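Local coordinates for bifunctional enzyme IspD/IspF (Campylobacter jejuni, PDB 1W55), which makes 4-diphosphocytidyl-2-C-methyl-D-erythritol from CTP and methylerythritol 4-phosphate, and cyclises the 2-phosphate of that product to 2-C-methyl-D-erythritol 2,4-cyclodiphosphate with release of CMP, at residues Tyr36-Leu41 with Ile50-Ser55; Gly246-His251 with Glu353-Leu358; Leu258-Leu263 with Ser359-Lys364; Asn281-Leu286 with Gln322-His327. All blocks are in the same frame, centred on the assembly; numbering follows the deposited sequence.

Contact 1: Tyr36-Leu41 with Ile50-Ser55; sequences YATKNL and IVVTSS
Thr38 lays its methyl group over two branched side chains of the strand, Ile50 and Val52. Its CG2 stands 4.0 Å from CG2 of Ile50. The same methyl lies 4.2 Å from CG2 of Val52, so it touches both side chains. Thr38 and Ile50 run past each other in opposite directions, whereas Thr38 and Val52 cross at a slant. Threonine suits the place because its two branches can part company: with OG1 turned beside the backbone N (chi1 -54°), the hydroxyl hydrogen-bonds to the carbonyl O of Trp34 in the preceding turn, and the methyl is left for the strand. The polar atom is thus satisfied within its own helix although the residue is buried. A short branched chain also lets the backbones approach, with 8.3 Å between the CA atoms of Thr38 and Val52. Ile50 and Val52, alternate residues of the strand, present beta-branched groups to the helix; Val51 between them points away from the helix, and its side chain touches Ala83 of helix 76-84. Thr53 hydrogen-bonds through OG1 to O2 of the bound cytidine monophosphate. Helix 33-42 therefore packs on one face of the cytidylyltransferase sheet, along the crossover between parallel strands 4-9 and 50-54, with Met8 and Tyr67 also touching Thr38.

Contact 2: Gly246-His251 with Glu353-Leu358; sequences GDVLAH and EGMAVL
Beside the packing of Val248 on Met355 and Val357 lies the imidazole of His251, with the carbonyl O of Asp247 3.0 Å above one face, over the ring centre. The angle is too poor for a hydrogen bond to ND1; at the ring's edge ND1 is instead bonded to NE2 of His219, and NE2 to OG of Ser282. The carboxylate of Asp247 caps the helix: Ala250 N gives a hydrogen bond of 2.9 Å to Asp247 OD1, nearly straight at 169° but arriving 57° out of the carboxylate plane. Ala230 N also bonds to OD1 and Gly231 N to OD2, so three backbone N-H groups grip the carboxylate. No hydrogen bond crosses the contact, and side chains meet mainly carbon to carbon. Val248 CG2 lies 3.5 Å from Met355 CE and 3.8 Å from Met355 CG. Methionine can meet the methyl twice because CG is tucked between its own backbone N and carbonyl carbon (chi1 80°) and the chain bends at chi3, bringing CE back toward the helix. Val357 packs against the first turn, its CG2 3.8 Å from Leu249 N and 3.9 Å from Val248 CB, while its CG1 is 4.2 Å from Leu249 CG. Being short, Val357 can lie against the Leu249 backbone, with 5.7 Å between the CA atoms of the two residues. His251 is probably a metal ligand, as are His219 and Asp217; here the bonds of its two ring nitrogens, to His219 and Ser282, fix the rotation of the ring.

Contact 3: Leu258-Leu263 with Ser359-Lys364; sequences LGAAGL and SSVNLK
Ala260 and Leu363 bring the end of helix 248-260 down on strand 354-365, their CA atoms 6.5 Å apart, with no hydrogen bond joining the two segments. Leu363 does most of the bridging. Its CD1 reaches 3.6 Å from Ala260 CB and 3.8 Å from Ala261 CB, and it also lies 3.6 Å from the backbone N of Ala261. The leucine CG is set beside its own backbone N (chi1 -81°), and the outstretched chi2 carries CD1 across both alanines. Two residues earlier on the same face of the strand, Val361 adds CG1 at 4.0 Å from Ala260 CB. Alanine fits here because a lone methyl leaves room for the branched strand residues to approach the helix backbone. The helix then closes in a Schellman motif: Leu263 N bonds back to Leu258 O at 2.8 Å and Gly262 N to Gly259 O at 3.1 Å, with Gly262 at a positive phi of 72° that glycine readily adopts. Val293 of helix 282-295 touches both Ala261 and Leu363, extending the apolar layer. On the other face of the strand Asn362 points away from the helix and gives ND2 to Ile210 O of a neighbouring subunit, and Lys364 forms a salt bridge with Glu209 of the same neighbour. Helices on one side of the sheet and subunit contacts on the other are characteristic of the trimeric IspF fold.

Contact 4: Asn281-Leu286 with Gln322-His327; sequences NSMELL and QSNIAH
Apolar contact between the two helices rests on the methyl of Met283, whose CE lies 4.0 Å from Ile325 CG1 and 3.9 Å from Ile325 CA. Bends at chi2 (-55°) and chi3 (-83°) fold the thioether round so that its end, not its flank, meets the second helix. A flexible, unbranched chain suits this separation, the CA atoms of Met283 and Ile325 being 7.9 Å apart; Ile325 in turn packs on Ile336 of strand 336-341. Contacts of the methyl with polar atoms come second. Met283 CE rests 3.9 Å from the carbonyl O of Asn324 and 4.0 Å from Asn324 ND2, in van der Waals contact alone. Both polar groups are engaged by others: ND2 bonds to the carbonyl O of Ala230, and the Asn324 carbonyl to OG1 of Thr328. Hydrogen bonding within the first segment is of the capping kind. Asn281, at the N-cap, accepts from Met283 N through OD1 at 3.0 Å; the bond is bent, with 135° at the hydrogen. Asparagine is well suited to this position, since its short amide can turn back on the first helical turn. No hydrogen bond joins the two segments, so this part of the helix pair is held by van der Waals contact, which the methionine methyl supplies here, with Leu286 on Leu329 adding to it further along.

Contact 1 stands apart in the cytidylyltransferase part of the chain, its centre 26 Å from that of contact 3 and 42 Å from that of contact 2. The other three lie in the cyclodiphosphate synthase part. Contacts 2 and 3 are successive stations, 18 Å apart, along the same pair, helix 248-260 and strand 354-365, whose segments alternate in sequence. Contact 4 is nested inside the loop they close and touches contact 2, Ala250 packing on Ser282 and Met283. The helices of these contacts lie against the five-stranded sheet that includes strand 354-365. Contacts 2, 3 and, at Gln322, 4 reach other subunits and contact 1 none, so here the synthase part forms the subunit interface.

Contact 1: Tyr36-Leu41 with Ile50-Ser55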
loop_
_atom_site.group_PDB
_atom_site.type_symbol
_atom_site.label_atom_id
_atom_site.label_comp_id
_atom_site.label_asym_id
_atom_site.label_seq_id
_atom_site.Cartn_x
_atom_site.Cartn_y
_atom_site.Cartn_z
ATOM N N TYR A 36 -9.701 -23.547 -7.084
ATOM C CA TYR A 36 -9.967 -22.119 -6.930
ATOM C C TYR A 36 -11.083 -21.623 -7.876
ATOM O O TYR A 36 -12.010 -20.942 -7.440
ATOM C CB TYR A 36 -8.683 -21.305 -7.134
ATOM C CG TYR A 36 -8.832 -19.842 -6.794
ATOM C CD1 TYR A 36 -8.403 -19.346 -5.561
ATOM C CD2 TYR A 36 -9.403 -18.945 -7.708
ATOM C CE1 TYR A 36 -8.539 -17.984 -5.243
ATOM C CE2 TYR A 36 -9.543 -17.592 -7.407
ATOM C CZ TYR A 36 -9.114 -17.118 -6.174
ATOM O OH TYR A 36 -9.264 -15.782 -5.878
ATOM N N ALA A 37 -10.987 -21.955 -9.162
ATOM C CA ALA A 37 -12.005 -21.538 -10.147
ATOM C C ALA A 37 -13.392 -22.115 -9.849
ATOM O O ALA A 37 -14.400 -21.405 -9.953
ATOM C CB ALA A 37 -11.567 -21.909 -11.570
ATOM N N THR A 38 -13.438 -23.392 -9.470
ATOM C CA THR A 38 -14.695 -24.067 -9.136
ATOM C C THR A 38 -15.340 -23.456 -7.889
ATOM O O THR A 38 -16.545 -23.179 -7.881
ATOM C CB THR A 38 -14.485 -25.590 -8.963
ATOM O OG1 THR A 38 -13.840 -26.130 -10.125
ATOM C CG2 THR A 38 -15.804 -26.299 -8.958
ATOM N N LYS A 39 -14.528 -23.224 -6.858
ATOM C CA LYS A 39 -14.990 -22.587 -5.622
ATOM C C LYS A 39 -15.590 -21.219 -5.912
ATOM O O LYS A 39 -16.655 -20.894 -5.401
ATOM C CB LYS A 39 -13.846 -22.446 -4.602
ATOM C CG LYS A 39 -13.567 -23.710 -3.803
ATOM C CD LYS A 39 -12.560 -23.436 -2.692
ATOM C CE LYS A 39 -12.491 -24.579 -1.702
ATOM N NZ LYS A 39 -11.267 -24.464 -0.858
ATOM N N ASN A 40 -14.891 -20.430 -6.728
ATOM C CA ASN A 40 -15.345 -19.102 -7.154
ATOM C C ASN A 40 -16.760 -19.097 -7.772
ATOM O O ASN A 40 -17.645 -18.371 -7.312
ATOM C CB ASN A 40 -14.324 -18.507 -8.136
ATOM C CG ASN A 40 -14.717 -17.119 -8.646
ATOM O OD1 ASN A 40 -14.866 -16.169 -7.859
ATOM N ND2 ASN A 40 -14.868 -16.989 -9.977
ATOM N N LEU A 41 -16.958 -19.906 -8.810
ATOM C CA LEU A 41 -18.247 -20.000 -9.495
ATOM C C LEU A 41 -19.328 -20.605 -8.597
ATOM O O LEU A 41 -20.466 -20.149 -8.596
ATOM C CB LEU A 41 -18.098 -20.830 -10.774
ATOM C CG LEU A 41 -18.433 -20.162 -12.105
ATOM C CD1 LEU A 41 -18.167 -18.660 -12.086
ATOM C CD2 LEU A 41 -17.650 -20.815 -13.213
ATOM N N ILE A 50 -22.686 -29.998 -9.129
ATOM C CA ILE A 50 -21.448 -29.458 -9.681
ATOM C C ILE A 50 -20.583 -30.595 -10.226
ATOM O O ILE A 50 -20.198 -31.512 -9.496
ATOM C CB ILE A 50 -20.687 -28.591 -8.639
ATOM C CG1 ILE A 50 -21.584 -27.446 -8.164
ATOM C CG2 ILE A 50 -19.416 -28.020 -9.250
ATOM C CD1 ILE A 50 -21.192 -26.836 -6.829
ATOM N N VAL A 51 -20.305 -30.532 -11.523
ATOM C CA VAL A 51 -19.496 -31.547 -12.188
ATOM C C VAL A 51 -18.168 -30.954 -12.647
ATOM O O VAL A 51 -18.117 -29.833 -13.148
ATOM C CB VAL A 51 -20.264 -32.200 -13.375
ATOM C CG1 VAL A 51 -19.425 -33.299 -14.050
ATOM C CG2 VAL A 51 -21.604 -32.774 -12.894
ATOM N N VAL A 52 -17.094 -31.698 -12.440
ATOM C CA VAL A 52 -15.777 -31.310 -12.935
ATOM C C VAL A 52 -15.237 -32.420 -13.834
ATOM O O VAL A 52 -15.119 -33.565 -13.408
ATOM C CB VAL A 52 -14.767 -31.064 -11.783
ATOM C CG1 VAL A 52 -13.409 -30.609 -12.331
ATOM C CG2 VAL A 52 -15.309 -30.054 -10.773
ATOM N N THR A 53 -14.910 -32.081 -15.077
ATOM C CA THR A 53 -14.264 -33.055 -15.948
ATOM C C THR A 53 -12.774 -33.039 -15.657
ATOM O O THR A 53 -12.196 -31.981 -15.413
ATOM C CB THR A 53 -14.527 -32.764 -17.436
ATOM O OG1 THR A 53 -13.854 -31.557 -17.809
ATOM C CG2 THR A 53 -16.002 -32.479 -17.697
ATOM N N SER A 54 -12.155 -34.215 -15.694
ATOM C CA SER A 54 -10.808 -34.359 -15.188
ATOM C C SER A 54 -10.028 -35.464 -15.905
ATOM O O SER A 54 -10.603 -36.459 -16.326
ATOM C CB SER A 54 -10.859 -34.637 -13.678
ATOM O OG SER A 54 -9.547 -34.692 -13.134
ATOM N N SER A 55 -8.717 -35.259 -16.033
ATOM C CA SER A 55 -7.780 -36.278 -16.514
ATOM C C SER A 55 -6.995 -36.870 -15.349
ATOM O O SER A 55 -6.106 -37.700 -15.559
ATOM C CB SER A 55 -6.784 -35.675 -17.507
ATOM O OG SER A 55 -7.423 -35.352 -18.721
#

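Contact 2: Gly246-His251 with Glu353-Leu358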
loop_
_atom_site.group_PDB
_atom_site.type_symbol
_atom_site.label_atom_id
_atom_site.label_comp_id
_atom_site.label_asym_id
_atom_site.label_seq_id
_atom_site.Cartn_x
_atom_site.Cartn_y
_atom_site.Cartn_z
ATOM N N GLY A 246 21.257 -50.813 -8.804
ATOM C CA GLY A 246 21.549 -50.925 -7.377
ATOM C C GLY A 246 21.712 -49.628 -6.569
ATOM O O GLY A 246 22.121 -49.658 -5.408
ATOM N N ASP A 247 21.394 -48.492 -7.172
ATOM C CA ASP A 247 21.580 -47.186 -6.535
ATOM C C ASP A 247 20.565 -46.954 -5.403
ATOM O O ASP A 247 19.519 -46.348 -5.635
ATOM C CB ASP A 247 21.452 -46.114 -7.625
ATOM C CG ASP A 247 22.078 -44.784 -7.249
ATOM O OD1 ASP A 247 22.049 -44.366 -6.057
ATOM O OD2 ASP A 247 22.585 -44.052 -8.124
ATOM N N VAL A 248 20.863 -47.447 -4.192
ATOM C CA VAL A 248 19.961 -47.275 -3.038
ATOM C C VAL A 248 19.733 -45.816 -2.737
ATOM O O VAL A 248 18.657 -45.440 -2.290
ATOM C CB VAL A 248 20.506 -47.736 -1.661
ATOM C CG1 VAL A 248 19.547 -48.705 -0.956
ATOM C CG2 VAL A 248 21.970 -48.112 -1.645
ATOM N N LEU A 249 20.770 -45.008 -2.912
ATOM C CA LEU A 249 20.643 -43.576 -2.683
ATOM C C LEU A 249 19.544 -42.977 -3.578
ATOM O O LEU A 249 18.597 -42.364 -3.084
ATOM C CB LEU A 249 21.991 -42.857 -2.850
ATOM C CG LEU A 249 21.982 -41.385 -2.420
ATOM C CD1 LEU A 249 23.393 -40.899 -2.055
ATOM C CD2 LEU A 249 21.353 -40.487 -3.490
ATOM N N ALA A 250 19.671 -43.161 -4.889
ATOM C CA ALA A 250 18.702 -42.615 -5.832
ATOM C C ALA A 250 17.291 -43.107 -5.491
ATOM O O ALA A 250 16.327 -42.356 -5.587
ATOM C CB ALA A 250 19.081 -42.990 -7.276
ATOM N N HIS A 251 17.187 -44.361 -5.067
ATOM C CA HIS A 251 15.903 -44.964 -4.752
ATOM C C HIS A 251 15.291 -44.354 -3.495
ATOM O O HIS A 251 14.088 -44.083 -3.467
ATOM C CB HIS A 251 16.046 -46.487 -4.629
ATOM C CG HIS A 251 16.522 -47.134 -5.892
ATOM N ND1 HIS A 251 17.171 -48.350 -5.914
ATOM C CD2 HIS A 251 16.467 -46.713 -7.179
ATOM C CE1 HIS A 251 17.489 -48.655 -7.159
ATOM N NE2 HIS A 251 17.067 -47.681 -7.946
ATOM N N GLU A 353 26.426 -56.587 5.449
ATOM C CA GLU A 353 25.442 -57.379 4.716
ATOM C C GLU A 353 24.646 -56.516 3.737
ATOM O O GLU A 353 24.121 -57.009 2.726
ATOM C CB GLU A 353 24.498 -58.101 5.679
ATOM C CG GLU A 353 25.136 -59.271 6.420
ATOM C CD GLU A 353 24.258 -59.817 7.545
ATOM O OE1 GLU A 353 23.134 -59.316 7.740
ATOM O OE2 GLU A 353 24.694 -60.758 8.241
ATOM N N GLY A 354 24.568 -55.224 4.034
ATOM C CA GLY A 354 23.821 -54.309 3.192
ATOM C C GLY A 354 24.104 -52.874 3.560
ATOM O O GLY A 354 24.936 -52.593 4.432
ATOM N N MET A 355 23.429 -51.960 2.880
ATOM C CA MET A 355 23.504 -50.555 3.253
ATOM C C MET A 355 22.145 -49.863 3.152
ATOM O O MET A 355 21.268 -50.286 2.382
ATOM C CB MET A 355 24.613 -49.825 2.481
ATOM C CG MET A 355 24.294 -49.403 1.066
ATOM S SD MET A 355 25.547 -48.217 0.423
ATOM C CE MET A 355 24.688 -46.937 0.292
ATOM N N ALA A 356 21.977 -48.805 3.934
ATOM C CA ALA A 356 20.719 -48.081 3.946
ATOM C C ALA A 356 20.943 -46.601 3.665
ATOM O O ALA A 356 22.037 -46.070 3.886
ATOM C CB ALA A 356 20.002 -48.286 5.283
ATOM N N VAL A 357 19.907 -45.943 3.153
ATOM C CA VAL A 357 19.962 -44.514 2.880
ATOM C C VAL A 357 18.700 -43.809 3.410
ATOM O O VAL A 357 17.574 -44.178 3.062
ATOM C CB VAL A 357 20.175 -44.215 1.375
ATOM C CG1 VAL A 357 20.213 -42.717 1.142
ATOM C CG2 VAL A 357 21.481 -44.886 0.838
ATOM N N LEU A 358 18.911 -42.816 4.274
ATOM C CA LEU A 358 17.844 -41.937 4.743
ATOM C C LEU A 358 17.889 -40.617 3.969
ATOM O O LEU A 358 18.945 -39.968 3.903
ATOM C CB LEU A 358 17.991 -41.671 6.247
ATOM C CG LEU A 358 17.002 -40.670 6.870
ATOM C CD1 LEU A 358 15.578 -41.257 6.907
ATOM C CD2 LEU A 358 17.459 -40.221 8.273
#

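Contact 3: Leu258-Leu263 with Ser359-Lys364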
loop_
_atom_site.group_PDB
_atom_site.type_symbol
_atom_site.label_atom_id
_atom_site.label_comp_id
_atom_site.label_asym_id
_atom_site.label_seq_id
_atom_site.Cartn_x
_atom_site.Cartn_y
_atom_site.Cartn_z
ATOM N N LEU A 258 8.623 -38.139 -3.959
ATOM C CA LEU A 258 7.251 -38.573 -4.179
ATOM C C LEU A 258 6.426 -38.427 -2.906
ATOM O O LEU A 258 5.249 -38.042 -2.962
ATOM C CB LEU A 258 7.209 -40.031 -4.638
ATOM C CG LEU A 258 7.817 -40.357 -6.004
ATOM C CD1 LEU A 258 7.957 -41.868 -6.149
ATOM C CD2 LEU A 258 7.005 -39.760 -7.163
ATOM N N GLY A 259 7.045 -38.731 -1.763
ATOM C CA GLY A 259 6.357 -38.695 -0.482
ATOM C C GLY A 259 5.916 -37.300 -0.106
ATOM O O GLY A 259 4.784 -37.108 0.332
ATOM N N ALA A 260 6.801 -36.317 -0.307
ATOM C CA ALA A 260 6.489 -34.926 0.003
ATOM C C ALA A 260 5.349 -34.399 -0.874
ATOM O O ALA A 260 4.581 -33.541 -0.450
ATOM C CB ALA A 260 7.746 -34.045 -0.133
ATOM N N ALA A 261 5.235 -34.949 -2.082
ATOM C CA ALA A 261 4.214 -34.546 -3.049
ATOM C C ALA A 261 2.933 -35.355 -2.933
ATOM O O ALA A 261 1.987 -35.115 -3.670
ATOM C CB ALA A 261 4.775 -34.651 -4.484
ATOM N N GLY A 262 2.912 -36.327 -2.026
ATOM C CA GLY A 262 1.759 -37.187 -1.848
ATOM C C GLY A 262 1.543 -38.184 -2.976
ATOM O O GLY A 262 0.421 -38.612 -3.200
ATOM N N LEU A 263 2.620 -38.597 -3.647
ATOM C CA LEU A 263 2.525 -39.405 -4.863
ATOM C C LEU A 263 2.945 -40.865 -4.694
ATOM O O LEU A 263 3.353 -41.514 -5.665
ATOM C CB LEU A 263 3.359 -38.757 -5.973
ATOM C CG LEU A 263 2.713 -38.018 -7.159
ATOM C CD1 LEU A 263 1.354 -37.418 -6.833
ATOM C CD2 LEU A 263 3.678 -36.950 -7.751
ATOM N N SER A 359 16.751 -40.221 3.401
ATOM C CA SER A 359 16.614 -38.965 2.665
ATOM C C SER A 359 15.550 -38.063 3.277
ATOM O O SER A 359 14.517 -38.546 3.738
ATOM C CB SER A 359 16.239 -39.218 1.194
ATOM O OG SER A 359 17.204 -40.021 0.541
ATOM N N SER A 360 15.815 -36.753 3.272
ATOM C CA SER A 360 14.820 -35.750 3.629
ATOM C C SER A 360 14.775 -34.668 2.557
ATOM O O SER A 360 15.809 -34.218 2.047
ATOM C CB SER A 360 15.097 -35.088 4.985
ATOM O OG SER A 360 15.395 -36.051 5.966
ATOM N N VAL A 361 13.566 -34.215 2.280
ATOM C CA VAL A 361 13.311 -33.254 1.225
ATOM C C VAL A 361 12.282 -32.230 1.743
ATOM O O VAL A 361 11.429 -32.562 2.568
ATOM C CB VAL A 361 12.800 -34.067 0.022
ATOM C CG1 VAL A 361 11.616 -33.445 -0.663
ATOM C CG2 VAL A 361 13.950 -34.438 -0.899
ATOM N N ASN A 362 12.405 -30.979 1.306
ATOM C CA ASN A 362 11.380 -29.970 1.528
ATOM C C ASN A 362 10.911 -29.489 0.158
ATOM O O ASN A 362 11.726 -29.180 -0.715
ATOM C CB ASN A 362 11.917 -28.799 2.368
ATOM C CG ASN A 362 11.593 -28.937 3.859
ATOM O OD1 ASN A 362 10.966 -29.904 4.292
ATOM N ND2 ASN A 362 12.005 -27.954 4.640
ATOM N N LEU A 363 9.597 -29.480 -0.034
ATOM C CA LEU A 363 8.971 -29.027 -1.265
ATOM C C LEU A 363 8.132 -27.795 -0.953
ATOM O O LEU A 363 7.463 -27.742 0.086
ATOM C CB LEU A 363 8.005 -30.089 -1.783
ATOM C CG LEU A 363 8.393 -31.326 -2.571
ATOM C CD1 LEU A 363 7.072 -32.008 -3.042
ATOM C CD2 LEU A 363 9.320 -30.982 -3.758
ATOM N N LYS A 364 8.157 -26.825 -1.861
ATOM C CA LYS A 364 7.243 -25.686 -1.806
ATOM C C LYS A 364 6.422 -25.694 -3.087
ATOM O O LYS A 364 6.705 -26.478 -3.998
ATOM C CB LYS A 364 8.022 -24.381 -1.721
ATOM C CG LYS A 364 8.792 -24.071 -2.983
ATOM C CD LYS A 364 9.626 -22.822 -2.847
ATOM C CE LYS A 364 10.467 -22.609 -4.097
ATOM N NZ LYS A 364 10.995 -21.224 -4.208
#

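Contact 4: Asn281-Leu286 with Gln322-His327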
loop_
_atom_site.group_PDB
_atom_site.type_symbol
_atom_site.label_atom_id
_atom_site.label_comp_id
_atom_site.label_asym_id
_atom_site.label_seq_id
_atom_site.Cartn_x
_atom_site.Cartn_y
_atom_site.Cartn_z
ATOM N N ASN A 281 18.410 -46.773 -15.672
ATOM C CA ASN A 281 19.273 -45.813 -15.007
ATOM C C ASN A 281 18.454 -45.149 -13.891
ATOM O O ASN A 281 17.536 -44.375 -14.179
ATOM C CB ASN A 281 19.766 -44.786 -16.029
ATOM C CG ASN A 281 20.701 -43.745 -15.431
ATOM O OD1 ASN A 281 20.669 -43.467 -14.233
ATOM N ND2 ASN A 281 21.531 -43.150 -16.280
ATOM N N SER A 282 18.771 -45.478 -12.634
ATOM C CA SER A 282 18.051 -44.967 -11.437
ATOM C C SER A 282 17.965 -43.447 -11.311
ATOM O O SER A 282 16.999 -42.924 -10.771
ATOM C CB SER A 282 18.697 -45.513 -10.170
ATOM O OG SER A 282 18.321 -46.860 -9.962
ATOM N N MET A 283 18.981 -42.752 -11.808
ATOM C CA MET A 283 19.006 -41.299 -11.820
ATOM C C MET A 283 17.992 -40.743 -12.831
ATOM O O MET A 283 17.440 -39.657 -12.627
ATOM C CB MET A 283 20.421 -40.783 -12.133
ATOM C CG MET A 283 21.430 -41.005 -11.003
ATOM S SD MET A 283 20.883 -40.308 -9.401
ATOM C CE MET A 283 21.384 -38.568 -9.557
ATOM N N GLU A 284 17.758 -41.490 -13.910
ATOM C CA GLU A 284 16.723 -41.136 -14.883
ATOM C C GLU A 284 15.344 -41.381 -14.286
ATOM O O GLU A 284 14.427 -40.584 -14.500
ATOM C CB GLU A 284 16.911 -41.912 -16.203
ATOM C CG GLU A 284 15.843 -41.664 -17.275
ATOM C CD GLU A 284 15.771 -40.215 -17.771
ATOM O OE1 GLU A 284 16.817 -39.521 -17.831
ATOM O OE2 GLU A 284 14.653 -39.769 -18.111
ATOM N N LEU A 285 15.217 -42.469 -13.520
ATOM C CA LEU A 285 13.986 -42.778 -12.796
ATOM C C LEU A 285 13.685 -41.685 -11.778
ATOM O O LEU A 285 12.542 -41.255 -11.651
ATOM C CB LEU A 285 14.087 -44.134 -12.087
ATOM C CG LEU A 285 14.263 -45.407 -12.925
ATOM C CD1 LEU A 285 14.221 -46.637 -12.031
ATOM C CD2 LEU A 285 13.215 -45.516 -14.024
ATOM N N LEU A 286 14.727 -41.249 -11.061
ATOM C CA LEU A 286 14.657 -40.109 -10.148
ATOM C C LEU A 286 14.173 -38.845 -10.855
ATOM O O LEU A 286 13.260 -38.169 -10.374
ATOM C CB LEU A 286 16.031 -39.847 -9.500
ATOM C CG LEU A 286 16.205 -38.536 -8.715
ATOM C CD1 LEU A 286 15.209 -38.439 -7.529
ATOM C CD2 LEU A 286 17.650 -38.345 -8.233
ATOM N N GLN A 322 26.490 -35.004 -4.855
ATOM C CA GLN A 322 25.720 -33.766 -4.738
ATOM C C GLN A 322 25.568 -33.067 -6.082
ATOM O O GLN A 322 24.478 -32.600 -6.440
ATOM C CB GLN A 322 26.386 -32.824 -3.719
ATOM C CG GLN A 322 26.136 -33.261 -2.278
ATOM C CD GLN A 322 27.044 -32.595 -1.231
ATOM O OE1 GLN A 322 27.282 -33.181 -0.178
ATOM N NE2 GLN A 322 27.525 -31.381 -1.505
ATOM N N SER A 323 26.665 -33.005 -6.829
ATOM C CA SER A 323 26.679 -32.320 -8.116
ATOM C C SER A 323 25.882 -33.085 -9.185
ATOM O O SER A 323 25.171 -32.479 -9.997
ATOM C CB SER A 323 28.129 -32.034 -8.562
ATOM O OG SER A 323 28.178 -31.730 -9.947
ATOM N N ASN A 324 25.992 -34.407 -9.185
ATOM C CA ASN A 324 25.194 -35.235 -10.099
ATOM C C ASN A 324 23.674 -35.196 -9.814
ATOM O O ASN A 324 22.867 -35.142 -10.748
ATOM C CB ASN A 324 25.710 -36.678 -10.107
ATOM C CG ASN A 324 25.351 -37.428 -11.397
ATOM O OD1 ASN A 324 25.393 -36.868 -12.501
ATOM N ND2 ASN A 324 24.985 -38.694 -11.257
ATOM N N ILE A 325 23.292 -35.215 -8.534
ATOM C CA ILE A 325 21.894 -34.989 -8.139
ATOM C C ILE A 325 21.403 -33.627 -8.611
ATOM O O ILE A 325 20.290 -33.515 -9.109
ATOM C CB ILE A 325 21.683 -35.110 -6.589
ATOM C CG1 ILE A 325 21.895 -36.547 -6.105
ATOM C CG2 ILE A 325 20.270 -34.614 -6.187
ATOM C CD1 ILE A 325 22.162 -36.659 -4.571
ATOM N N ALA A 326 22.226 -32.590 -8.437
ATOM C CA ALA A 326 21.858 -31.238 -8.877
ATOM C C ALA A 326 21.594 -31.181 -10.381
ATOM O O ALA A 326 20.631 -30.556 -10.817
ATOM C CB ALA A 326 22.948 -30.204 -8.481
ATOM N N HIS A 327 22.474 -31.814 -11.160
ATOM C CA HIS A 327 22.399 -31.800 -12.624
ATOM C C HIS A 327 21.168 -32.565 -13.119
ATOM O O HIS A 327 20.427 -32.068 -13.955
ATOM C CB HIS A 327 23.695 -32.369 -13.235
ATOM C CG HIS A 327 23.632 -32.565 -14.721
ATOM N ND1 HIS A 327 23.374 -33.791 -15.301
ATOM C CD2 HIS A 327 23.788 -31.689 -15.746
ATOM C CE1 HIS A 327 23.376 -33.662 -16.617
ATOM N NE2 HIS A 327 23.624 -32.397 -16.914
#